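Local coordinates for glutathione S-transferase (Bombyx mori, PDB 3AY8), which probably transfers glutathione to electrophilic substrates, working as a homodimeric cytosolic enzyme of the glutathione transferase family, at residues A[139-142]-A[143-147]; A[150-154]-A[155-159]; A[115-118]-A[119-123]. All coordinates share one frame; numbering follows the deposited sequence. Where two conformers were deposited one is given.

Contact 1. Residues A[139-142]-A[143-147]; sequences SFLN and QFLEK
Q143 and N142 turn their amides to one water on the polar flank of helix 128-147, while L141 and F144 pack on its other flank, a clear instance of an amphipathic helix in the all-helical C-terminal domain of a glutathione transferase. The water accepts from N142 ND2 at 2.9 Å and from Q143 NE2 at 2.8 Å, and it donates to S139 O. That carbonyl also takes the helical bond from Q143 N (3.1 Å), so it is gripped twice. Chi1 lays Q143 CG beside S139 O, and the bend at chi2 (-49°) then folds the amide toward the water. The two amide planes stand 75° apart, each presenting an N-H to the shared oxygen from its own direction. N142, with CG opposite its own N about chi1 (-176°), uses the other end of its amide differently: OD1 accepts from the backbone N of N182, tying this turn to the start of helix 181-190.

On the apolar flank, L141 CD1 meets F144 CD2 at 3.9 Å and L145 CD1 at 4.0 Å. L141 crosses F144 at about a right angle but runs side by side with L145. Helix 90-120 adds F102, edge-to-face with the F144 ring, and R99, in a cation-pi contact with it. F140 packs on F102 as well and reaches Q52 of the second subunit, and its CD1 meets F144 CE1, which lies at the edge of the F140 ring. The F144 ring leans back over its own helix, with F140 O 3.4 Å above its plane and toward the rim; the same oxygen accepts the helical bond from F144 N at 3.0 Å.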
ATOM      1  N   SER A 139       3.922  12.428 -11.498  1.00 25.99           N
ATOM      2  CA  SER A 139       4.544  12.260 -12.806  1.00 26.34           C
ATOM      3  C   SER A 139       4.446  10.818 -13.301  1.00 25.87           C
ATOM      4  O   SER A 139       4.192  10.577 -14.473  1.00 25.03           O
ATOM      5  CB  SER A 139       6.005  12.728 -12.771  1.00 26.41           C
ATOM      6  OG  SER A 139       6.589  12.545 -14.045  1.00 27.95           O
ATOM      7  N   PHE A 140       4.639   9.874 -12.383  1.00 26.72           N
ATOM      8  CA  PHE A 140       4.485   8.448 -12.649  1.00 27.67           C
ATOM      9  C   PHE A 140       3.047   8.124 -13.041  1.00 26.73           C
ATOM     10  O   PHE A 140       2.817   7.411 -14.013  1.00 26.55           O
ATOM     11  CB  PHE A 140       4.866   7.647 -11.410  1.00 28.93           C
ATOM     12  CG  PHE A 140       6.174   6.941 -11.518  1.00 34.52           C
ATOM     13  CD1 PHE A 140       6.214   5.566 -11.721  1.00 39.39           C
ATOM     14  CD2 PHE A 140       7.373   7.642 -11.403  1.00 40.09           C
ATOM     15  CE1 PHE A 140       7.432   4.893 -11.817  1.00 42.89           C
ATOM     16  CE2 PHE A 140       8.600   6.983 -11.498  1.00 41.99           C
ATOM     17  CZ  PHE A 140       8.631   5.607 -11.698  1.00 43.03           C
ATOM     18  N   LEU A 141       2.087   8.659 -12.285  1.00 25.87           N
ATOM     19  CA  LEU A 141       0.669   8.479 -12.605  1.00 25.76           C
ATOM     20  C   LEU A 141       0.378   9.044 -13.997  1.00 25.77           C
ATOM     21  O   LEU A 141      -0.336   8.440 -14.777  1.00 25.22           O
ATOM     22  CB  LEU A 141      -0.229   9.166 -11.566  1.00 24.47           C
ATOM     23  CG  LEU A 141      -1.747   9.122 -11.834  1.00 25.29           C
ATOM     24  CD1 LEU A 141      -2.281   7.664 -12.087  1.00 21.22           C
ATOM     25  CD2 LEU A 141      -2.537   9.817 -10.708  1.00 23.18           C
ATOM     26  N   ASN A 142       0.928  10.216 -14.281  1.00 26.44           N
ATOM     27  CA  ASN A 142       0.744  10.846 -15.579  1.00 27.93           C
ATOM     28  C   ASN A 142       1.222   9.939 -16.725  1.00 27.97           C
ATOM     29  O   ASN A 142       0.595   9.897 -17.780  1.00 28.39           O
ATOM     30  CB  ASN A 142       1.438  12.206 -15.629  1.00 27.33           C
ATOM     31  CG  ASN A 142       1.174  12.940 -16.942  1.00 28.74           C
ATOM     32  OD1 ASN A 142       0.042  13.302 -17.253  1.00 28.76           O
ATOM     33  ND2 ASN A 142       2.221  13.155 -17.709  1.00 26.83           N
ATOM     34  N   GLN A 143       2.309   9.204 -16.489  1.00 28.93           N
ATOM     35  CA  GLN A 143       2.824   8.202 -17.441  1.00 30.10           C
ATOM     36  C   GLN A 143       1.927   6.969 -17.588  1.00 30.36           C
ATOM     37  O   GLN A 143       1.689   6.520 -18.721  1.00 30.03           O
ATOM     38  CB  GLN A 143       4.267   7.779 -17.112  1.00 30.28           C
ATOM     39  CG  GLN A 143       5.310   8.870 -17.390  1.00 33.45           C
ATOM     40  CD  GLN A 143       5.163   9.488 -18.785  1.00 37.26           C
ATOM     41  OE1 GLN A 143       5.208   8.791 -19.798  1.00 39.69           O
ATOM     42  NE2 GLN A 143       4.976  10.794 -18.831  1.00 38.57           N
ATOM     43  N   PHE A 144       1.418   6.429 -16.474  1.00 30.24           N
ATOM     44  CA  PHE A 144       0.432   5.325 -16.552  1.00 30.84           C
ATOM     45  C   PHE A 144      -0.665   5.687 -17.553  1.00 30.95           C
ATOM     46  O   PHE A 144      -1.061   4.871 -18.386  1.00 31.18           O
ATOM     47  CB  PHE A 144      -0.252   5.039 -15.197  1.00 31.05           C
ATOM     48  CG  PHE A 144       0.687   4.660 -14.081  1.00 31.44           C
ATOM     49  CD1 PHE A 144       1.944   4.108 -14.336  1.00 33.72           C
ATOM     50  CD2 PHE A 144       0.286   4.816 -12.764  1.00 32.01           C
ATOM     51  CE1 PHE A 144       2.802   3.765 -13.277  1.00 34.60           C
ATOM     52  CE2 PHE A 144       1.120   4.466 -11.713  1.00 31.56           C
ATOM     53  CZ  PHE A 144       2.379   3.953 -11.966  1.00 32.73           C
ATOM     54  N   LEU A 145      -1.132   6.928 -17.465  1.00 31.15           N
ATOM     55  CA  LEU A 145      -2.263   7.408 -18.254  1.00 31.78           C
ATOM     56  C   LEU A 145      -1.884   7.880 -19.671  1.00 32.74           C
ATOM     57  O   LEU A 145      -2.728   8.389 -20.404  1.00 32.52           O
ATOM     58  CB  LEU A 145      -2.984   8.519 -17.486  1.00 31.20           C
ATOM     59  CG  LEU A 145      -3.692   8.065 -16.208  1.00 30.38           C
ATOM     60  CD1 LEU A 145      -3.980   9.255 -15.314  1.00 25.54           C
ATOM     61  CD2 LEU A 145      -4.979   7.282 -16.531  1.00 29.85           C
ATOM     62  N   GLU A 146      -0.616   7.719 -20.036  1.00 34.32           N
ATOM     63  CA  GLU A 146      -0.155   7.993 -21.399  1.00 36.28           C
ATOM     64  C   GLU A 146      -0.440   6.773 -22.271  1.00 36.66           C
ATOM     65  O   GLU A 146      -0.767   6.903 -23.452  1.00 36.88           O
ATOM     66  CB  GLU A 146       1.353   8.303 -21.405  1.00 36.33           C
ATOM     67  CG  GLU A 146       1.964   8.537 -22.806  1.00 39.32           C
ATOM     68  CD  GLU A 146       1.498   9.829 -23.440  1.00 41.44           C
ATOM     69  OE1 GLU A 146       1.227  10.805 -22.703  1.00 42.61           O
ATOM     70  OE2 GLU A 146       1.394   9.872 -24.681  1.00 44.64           O
ATOM     71  N   LYS A 147      -0.317   5.594 -21.669  0.60 37.11           N
ATOM     72  CA  LYS A 147      -0.466   4.321 -22.364  0.60 37.40           C
ATOM     73  C   LYS A 147      -1.934   3.953 -22.574  0.60 37.17           C
ATOM     74  O   LYS A 147      -2.330   3.571 -23.678  0.60 37.49           O
ATOM     75  CB  LYS A 147       0.247   3.213 -21.579  0.60 37.82           C
ATOM     76  CG  LYS A 147       1.686   3.547 -21.207  0.60 38.74           C
ATOM     77  CD  LYS A 147       2.336   2.431 -20.386  0.60 40.59           C
ATOM     78  CE  LYS A 147       3.828   2.671 -20.202  0.60 41.69           C
ATOM     79  NZ  LYS A 147       4.120   3.854 -19.338  0.60 43.17           N
TER
HETATM   80  O   HOH W   1       4.757  12.407 -16.565  1.00 26.60           O

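Contact 2. Residues A[150-154]-A[155-159]; sequences WVAAD and HPTIA
The chain folds back between W150 and P156, whose CA atoms come within 5.6 Å of each other, and then runs on from T157 into helix 158-173. Around this bend the side chains give a worked example of aliphatic carbon laid on aromatic faces. The P156 ring crosses the W150 indole obliquely on one face: its CD lies 3.8 Å from the centroid of the five-membered ring of W150, 18° off the normal, a CH-pi contact, while CB sits over the middle of the indole. The second such pair is smaller. The methyl CB of A153 stands 3.9 Å from the centroid of the H155 imidazole, 16° off its normal. A bond from H155 ND1 to P156 O (3.5 Å) may help to set the rotation of that imidazole, though it is weak.

Deeper in, V151 CG2 presses on A159 CB at 3.5 Å, tighter than usual for two carbons, and A152 CB adds a looser touch on A159. T157 is the N-cap of the helix; with OG1 lodged between its own N and carbonyl carbon (chi1 60°), the hydroxyl accepts from A159 N at 3.3 Å. The carboxylate of D160 in turn takes T157 N and V151 N, consistent with the N-capping box known at this place in glutathione transferases. One water also joins the two segments, accepting from A152 N at 3.0 Å and from T157 OG1 at 2.9 Å and donating to H155 O.

No direct hydrogen bond crosses between 150-154 and 155-159, which implies that the two segments meet through apolar contact and this one water, while D160 ties them together from the helix.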
ATOM      1  N   TRP A 150      -7.620   4.764 -18.947  1.00 29.73           N
ATOM      2  CA  TRP A 150      -7.777   4.675 -17.491  1.00 29.76           C
ATOM      3  C   TRP A 150      -6.459   4.171 -16.876  1.00 29.50           C
ATOM      4  O   TRP A 150      -5.530   3.858 -17.618  1.00 29.03           O
ATOM      5  CB  TRP A 150      -8.965   3.764 -17.144  1.00 29.43           C
ATOM      6  CG  TRP A 150     -10.278   4.252 -17.731  1.00 29.15           C
ATOM      7  CD1 TRP A 150     -10.805   3.922 -18.952  1.00 28.92           C
ATOM      8  CD2 TRP A 150     -11.209   5.168 -17.129  1.00 28.92           C
ATOM      9  NE1 TRP A 150     -12.013   4.568 -19.141  1.00 28.52           N
ATOM     10  CE2 TRP A 150     -12.278   5.345 -18.045  1.00 29.66           C
ATOM     11  CE3 TRP A 150     -11.235   5.873 -15.912  1.00 29.04           C
ATOM     12  CZ2 TRP A 150     -13.377   6.176 -17.770  1.00 29.61           C
ATOM     13  CZ3 TRP A 150     -12.322   6.703 -15.641  1.00 29.10           C
ATOM     14  CH2 TRP A 150     -13.379   6.846 -16.569  1.00 29.89           C
ATOM     15  N   VAL A 151      -6.357   4.115 -15.543  1.00 29.60           N
ATOM     16  CA  VAL A 151      -5.044   3.871 -14.902  1.00 29.90           C
ATOM     17  C   VAL A 151      -4.438   2.494 -15.191  1.00 30.16           C
ATOM     18  O   VAL A 151      -3.215   2.353 -15.228  1.00 30.06           O
ATOM     19  CB  VAL A 151      -5.020   4.102 -13.345  1.00 30.03           C
ATOM     20  CG1 VAL A 151      -5.326   5.542 -12.966  1.00 29.76           C
ATOM     21  CG2 VAL A 151      -5.925   3.126 -12.620  1.00 28.66           C
ATOM     22  N   ALA A 152      -5.280   1.485 -15.384  1.00 30.54           N
ATOM     23  CA  ALA A 152      -4.779   0.111 -15.450  1.00 31.60           C
ATOM     24  C   ALA A 152      -5.212  -0.643 -16.695  1.00 32.59           C
ATOM     25  O   ALA A 152      -4.885  -1.825 -16.843  1.00 33.21           O
ATOM     26  CB  ALA A 152      -5.186  -0.671 -14.183  1.00 31.49           C
ATOM     27  N   ALA A 153      -5.949   0.035 -17.574  1.00 33.12           N
ATOM     28  CA  ALA A 153      -6.539  -0.588 -18.759  1.00 34.12           C
ATOM     29  C   ALA A 153      -7.216   0.489 -19.585  1.00 34.53           C
ATOM     30  O   ALA A 153      -7.275   1.657 -19.179  1.00 34.14           O
ATOM     31  CB  ALA A 153      -7.558  -1.668 -18.365  1.00 33.52           C
ATOM     32  N   ASP A 154      -7.748   0.098 -20.740  1.00 35.32           N
ATOM     33  CA  ASP A 154      -8.535   1.040 -21.526  1.00 35.87           C
ATOM     34  C   ASP A 154     -10.005   1.079 -21.086  1.00 35.46           C
ATOM     35  O   ASP A 154     -10.815   1.777 -21.690  1.00 36.08           O
ATOM     36  CB  ASP A 154      -8.377   0.769 -23.023  1.00 36.87           C
ATOM     37  CG  ASP A 154      -7.098   1.362 -23.588  1.00 38.54           C
ATOM     38  OD1 ASP A 154      -6.808   2.556 -23.343  1.00 39.84           O
ATOM     39  OD2 ASP A 154      -6.374   0.629 -24.291  1.00 43.24           O
ATOM     40  N   HIS A 155     -10.325   0.336 -20.025  1.00 34.31           N
ATOM     41  CA  HIS A 155     -11.616   0.426 -19.328  1.00 33.62           C
ATOM     42  C   HIS A 155     -11.382   0.702 -17.833  1.00 32.16           C
ATOM     43  O   HIS A 155     -10.305   0.393 -17.315  1.00 32.38           O
ATOM     44  CB  HIS A 155     -12.435  -0.863 -19.508  1.00 33.90           C
ATOM     45  CG  HIS A 155     -11.717  -2.111 -19.087  1.00 36.05           C
ATOM     46  ND1 HIS A 155     -11.793  -2.622 -17.807  1.00 37.69           N
ATOM     47  CD2 HIS A 155     -10.927  -2.965 -19.784  1.00 37.32           C
ATOM     48  CE1 HIS A 155     -11.072  -3.729 -17.731  1.00 37.54           C
ATOM     49  NE2 HIS A 155     -10.540  -3.961 -18.918  1.00 37.22           N
ATOM     50  N   PRO A 156     -12.376   1.294 -17.144  1.00 30.67           N
ATOM     51  CA  PRO A 156     -12.161   1.637 -15.732  1.00 29.47           C
ATOM     52  C   PRO A 156     -12.118   0.394 -14.838  1.00 28.41           C
ATOM     53  O   PRO A 156     -12.743  -0.612 -15.151  1.00 27.98           O
ATOM     54  CB  PRO A 156     -13.348   2.544 -15.384  1.00 29.43           C
ATOM     55  CG  PRO A 156     -14.391   2.273 -16.430  1.00 30.48           C
ATOM     56  CD  PRO A 156     -13.676   1.776 -17.656  1.00 30.73           C
ATOM     57  N   THR A 157     -11.336   0.453 -13.762  1.00 26.66           N
ATOM     58  CA  THR A 157     -11.224  -0.672 -12.835  1.00 25.14           C
ATOM     59  C   THR A 157     -11.294  -0.101 -11.429  1.00 25.17           C
ATOM     60  O   THR A 157     -11.358   1.125 -11.270  1.00 25.00           O
ATOM     61  CB  THR A 157      -9.896  -1.449 -13.025  1.00 25.27           C
ATOM     62  OG1 THR A 157      -8.784  -0.566 -12.804  1.00 23.14           O
ATOM     63  CG2 THR A 157      -9.793  -2.046 -14.455  1.00 24.71           C
ATOM     64  N   ILE A 158     -11.290  -0.966 -10.414  1.00 24.39           N
ATOM     65  CA  ILE A 158     -11.181  -0.491  -9.038  1.00 23.97           C
ATOM     66  C   ILE A 158      -9.878   0.276  -8.763  1.00 23.50           C
ATOM     67  O   ILE A 158      -9.795   0.996  -7.775  1.00 23.39           O
ATOM     68  CB  ILE A 158     -11.384  -1.610  -7.965  1.00 24.15           C
ATOM     69  CG1 ILE A 158     -10.301  -2.687  -8.053  1.00 23.81           C
ATOM     70  CG2 ILE A 158     -12.798  -2.212  -8.048  1.00 24.53           C
ATOM     71  CD1 ILE A 158     -10.363  -3.679  -6.877  1.00 21.44           C
ATOM     72  N   ALA A 159      -8.862   0.113  -9.609  1.00 23.10           N
ATOM     73  CA  ALA A 159      -7.656   0.958  -9.479  1.00 23.62           C
ATOM     74  C   ALA A 159      -8.017   2.441  -9.734  1.00 23.73           C
ATOM     75  O   ALA A 159      -7.511   3.341  -9.063  1.00 23.78           O
ATOM     76  CB  ALA A 159      -6.563   0.489 -10.421  1.00 23.16           C
TER
HETATM   77  O   HOH W   2      -8.197   0.888 -15.205  1.00 24.72           O

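Contact 3. Residues A[115-118]-A[119-123]; sequences CFPI and LFLGE
P117 O is gripped by two backbone donors, L121 N at 2.9 Å and E123 N at 3.0 Å, which reach it from opposite faces of its carbonyl plane. Both lie just past the C-terminus of helix 90-120, where the chain leaves the helix after F120 and G122, at positive phi, takes the left-handed conformation that suits glycine. The inner flank of this last turn faces the core of the C-terminal domain: C115 packs on helix 158-173 and L119 on helix 196-213.

On the outer flank, F116 swings out with CG trans to its backbone N (chi1 -178°), bringing its ring beside F120 and L121. F120 CD2 lies over one face of the F116 ring, toward the rim, and comes 3.5 Å from F116 CE1. The ring planes are 59° apart, an oblique pair. L121 CG meets F116 CE2 at 3.9 Å, and L121 CD1 goes on to touch P117 CB. With an alanine at F116, the F120 ring would probably lose one of the surfaces it rests against and turn more easily, and L121 would keep P117 but lose its aromatic neighbour.

Where the chain turns away, two waters bind I118 O; one also accepts from G122 N, the other donates to E123 O. That last oxygen receives a CA-H...O contact from I118 CA at 3.3 Å.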
ATOM      1  N   CYS A 115      -1.065  16.703   4.154  1.00 29.91           N
ATOM      2  CA  CYS A 115      -2.326  17.147   4.760  1.00 31.00           C
ATOM      3  C   CYS A 115      -2.522  16.846   6.243  1.00 31.61           C
ATOM      4  O   CYS A 115      -3.120  17.654   6.950  1.00 31.82           O
ATOM      5  CB  CYS A 115      -3.526  16.642   3.960  1.00 30.52           C
ATOM      6  SG  CYS A 115      -3.535  17.233   2.260  1.00 30.52           S
ATOM      7  N   PHE A 116      -2.042  15.695   6.708  1.00 32.60           N
ATOM      8  CA  PHE A 116      -2.224  15.300   8.105  1.00 33.62           C
ATOM      9  C   PHE A 116      -1.597  16.290   9.108  1.00 33.93           C
ATOM     10  O   PHE A 116      -2.229  16.634  10.111  1.00 34.11           O
ATOM     11  CB  PHE A 116      -1.694  13.881   8.340  1.00 33.97           C
ATOM     12  CG  PHE A 116      -1.886  13.384   9.747  1.00 36.16           C
ATOM     13  CD1 PHE A 116      -3.002  12.610  10.080  1.00 37.74           C
ATOM     14  CD2 PHE A 116      -0.951  13.679  10.741  1.00 37.66           C
ATOM     15  CE1 PHE A 116      -3.189  12.144  11.378  1.00 38.32           C
ATOM     16  CE2 PHE A 116      -1.131  13.225  12.050  1.00 38.41           C
ATOM     17  CZ  PHE A 116      -2.251  12.453  12.368  1.00 39.32           C
ATOM     18  N   PRO A 117      -0.351  16.735   8.864  1.00 34.10           N
ATOM     19  CA  PRO A 117       0.218  17.673   9.831  1.00 34.20           C
ATOM     20  C   PRO A 117      -0.466  19.037   9.813  1.00 34.73           C
ATOM     21  O   PRO A 117      -0.459  19.736  10.835  1.00 34.85           O
ATOM     22  CB  PRO A 117       1.675  17.797   9.378  1.00 34.08           C
ATOM     23  CG  PRO A 117       1.939  16.517   8.646  1.00 34.08           C
ATOM     24  CD  PRO A 117       0.674  16.261   7.915  1.00 33.97           C
ATOM     25  N   ILE A 118      -1.033  19.405   8.661  1.00 34.52           N
ATOM     26  CA  ILE A 118      -1.760  20.664   8.505  1.00 34.82           C
ATOM     27  C   ILE A 118      -3.108  20.595   9.237  1.00 35.70           C
ATOM     28  O   ILE A 118      -3.529  21.570   9.863  1.00 35.73           O
ATOM     29  CB  ILE A 118      -1.973  21.029   7.004  1.00 34.15           C
ATOM     30  CG1 ILE A 118      -0.649  21.439   6.361  1.00 33.59           C
ATOM     31  CG2 ILE A 118      -3.019  22.132   6.835  1.00 33.47           C
ATOM     32  CD1 ILE A 118      -0.721  21.641   4.848  1.00 33.07           C
ATOM     33  N   LEU A 119      -3.778  19.445   9.146  1.00 36.02           N
ATOM     34  CA  LEU A 119      -5.076  19.263   9.796  1.00 36.83           C
ATOM     35  C   LEU A 119      -4.954  19.155  11.312  1.00 37.75           C
ATOM     36  O   LEU A 119      -5.773  19.716  12.035  1.00 37.89           O
ATOM     37  CB  LEU A 119      -5.792  18.007   9.271  1.00 36.31           C
ATOM     38  CG  LEU A 119      -6.358  17.975   7.852  1.00 34.81           C
ATOM     39  CD1 LEU A 119      -6.526  16.536   7.360  1.00 34.02           C
ATOM     40  CD2 LEU A 119      -7.683  18.729   7.775  1.00 33.32           C
ATOM     41  N   PHE A 120      -3.933  18.439  11.779  1.00 38.69           N
ATOM     42  CA  PHE A 120      -3.883  17.985  13.170  1.00 39.87           C
ATOM     43  C   PHE A 120      -2.666  18.416  13.975  1.00 39.82           C
ATOM     44  O   PHE A 120      -2.740  18.472  15.200  1.00 40.12           O
ATOM     45  CB  PHE A 120      -3.994  16.457  13.242  1.00 39.99           C
ATOM     46  CG  PHE A 120      -5.252  15.903  12.636  1.00 42.12           C
ATOM     47  CD1 PHE A 120      -6.505  16.258  13.140  1.00 43.74           C
ATOM     48  CD2 PHE A 120      -5.186  15.014  11.572  1.00 43.10           C
ATOM     49  CE1 PHE A 120      -7.673  15.741  12.581  1.00 44.94           C
ATOM     50  CE2 PHE A 120      -6.350  14.482  11.010  1.00 45.21           C
ATOM     51  CZ  PHE A 120      -7.596  14.851  11.512  1.00 45.32           C
ATOM     52  N   LEU A 121      -1.552  18.706  13.311  1.00 39.90           N
ATOM     53  CA  LEU A 121      -0.285  18.886  14.030  1.00 40.16           C
ATOM     54  C   LEU A 121       0.238  20.315  14.025  1.00 40.29           C
ATOM     55  O   LEU A 121       1.399  20.551  14.357  1.00 40.53           O
ATOM     56  CB  LEU A 121       0.791  17.933  13.499  1.00 40.21           C
ATOM     57  CG  LEU A 121       0.537  16.424  13.427  1.00 40.46           C
ATOM     58  CD1 LEU A 121       1.793  15.715  12.930  1.00 39.80           C
ATOM     59  CD2 LEU A 121       0.102  15.847  14.772  1.00 41.90           C
ATOM     60  N   GLY A 122      -0.612  21.267  13.648  1.00 40.15           N
ATOM     61  CA  GLY A 122      -0.235  22.672  13.695  1.00 39.84           C
ATOM     62  C   GLY A 122       0.580  23.180  12.520  1.00 39.77           C
ATOM     63  O   GLY A 122       1.096  24.300  12.568  1.00 39.62           O
ATOM     64  N   GLU A 123       0.712  22.375  11.464  1.00 39.58           N
ATOM     65  CA  GLU A 123       1.450  22.810  10.270  1.00 39.51           C
ATOM     66  C   GLU A 123       0.598  23.795   9.471  1.00 38.90           C
ATOM     67  O   GLU A 123      -0.608  23.597   9.330  1.00 38.68           O
ATOM     68  CB  GLU A 123       1.882  21.613   9.404  1.00 39.81           C
ATOM     69  CG  GLU A 123       2.736  21.991   8.186  1.00 41.50           C
ATOM     70  CD  GLU A 123       3.989  22.790   8.560  1.00 43.93           C
ATOM     71  OE1 GLU A 123       4.930  22.198   9.130  1.00 45.37           O
ATOM     72  OE2 GLU A 123       4.031  24.008   8.283  1.00 44.11           O
TER
HETATM   73  O   HOH W   3      -2.401  23.817  11.387  1.00 42.55           O
HETATM   74  O   HOH W   4      -3.168  21.688  12.796  1.00 47.62           O

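How the contacts relate
All three contacts are local, partly buried turns of the helical C-terminal domain, yet they illustrate different tasks. Contacts 1 and 2 are neighbours: the end of helix 128-147 packs on the loop that follows, with L145 CD2 3.5 Å from W150 C and L141 CD1 3.8 Å from V151 CG1. Both lean on helix 90-120, where R99 meets the F144 ring and bonds to V151 O. Contact 3 closes that same helix, about 15 Å from contact 1 between nearest atoms, and across the chain's centre from contact 2. Contact 1 divides polar from apolar within a helix, contact 2 starts a helix with a side-chain cap, and contact 3, with more exposed residues, ends one through backbone bonds.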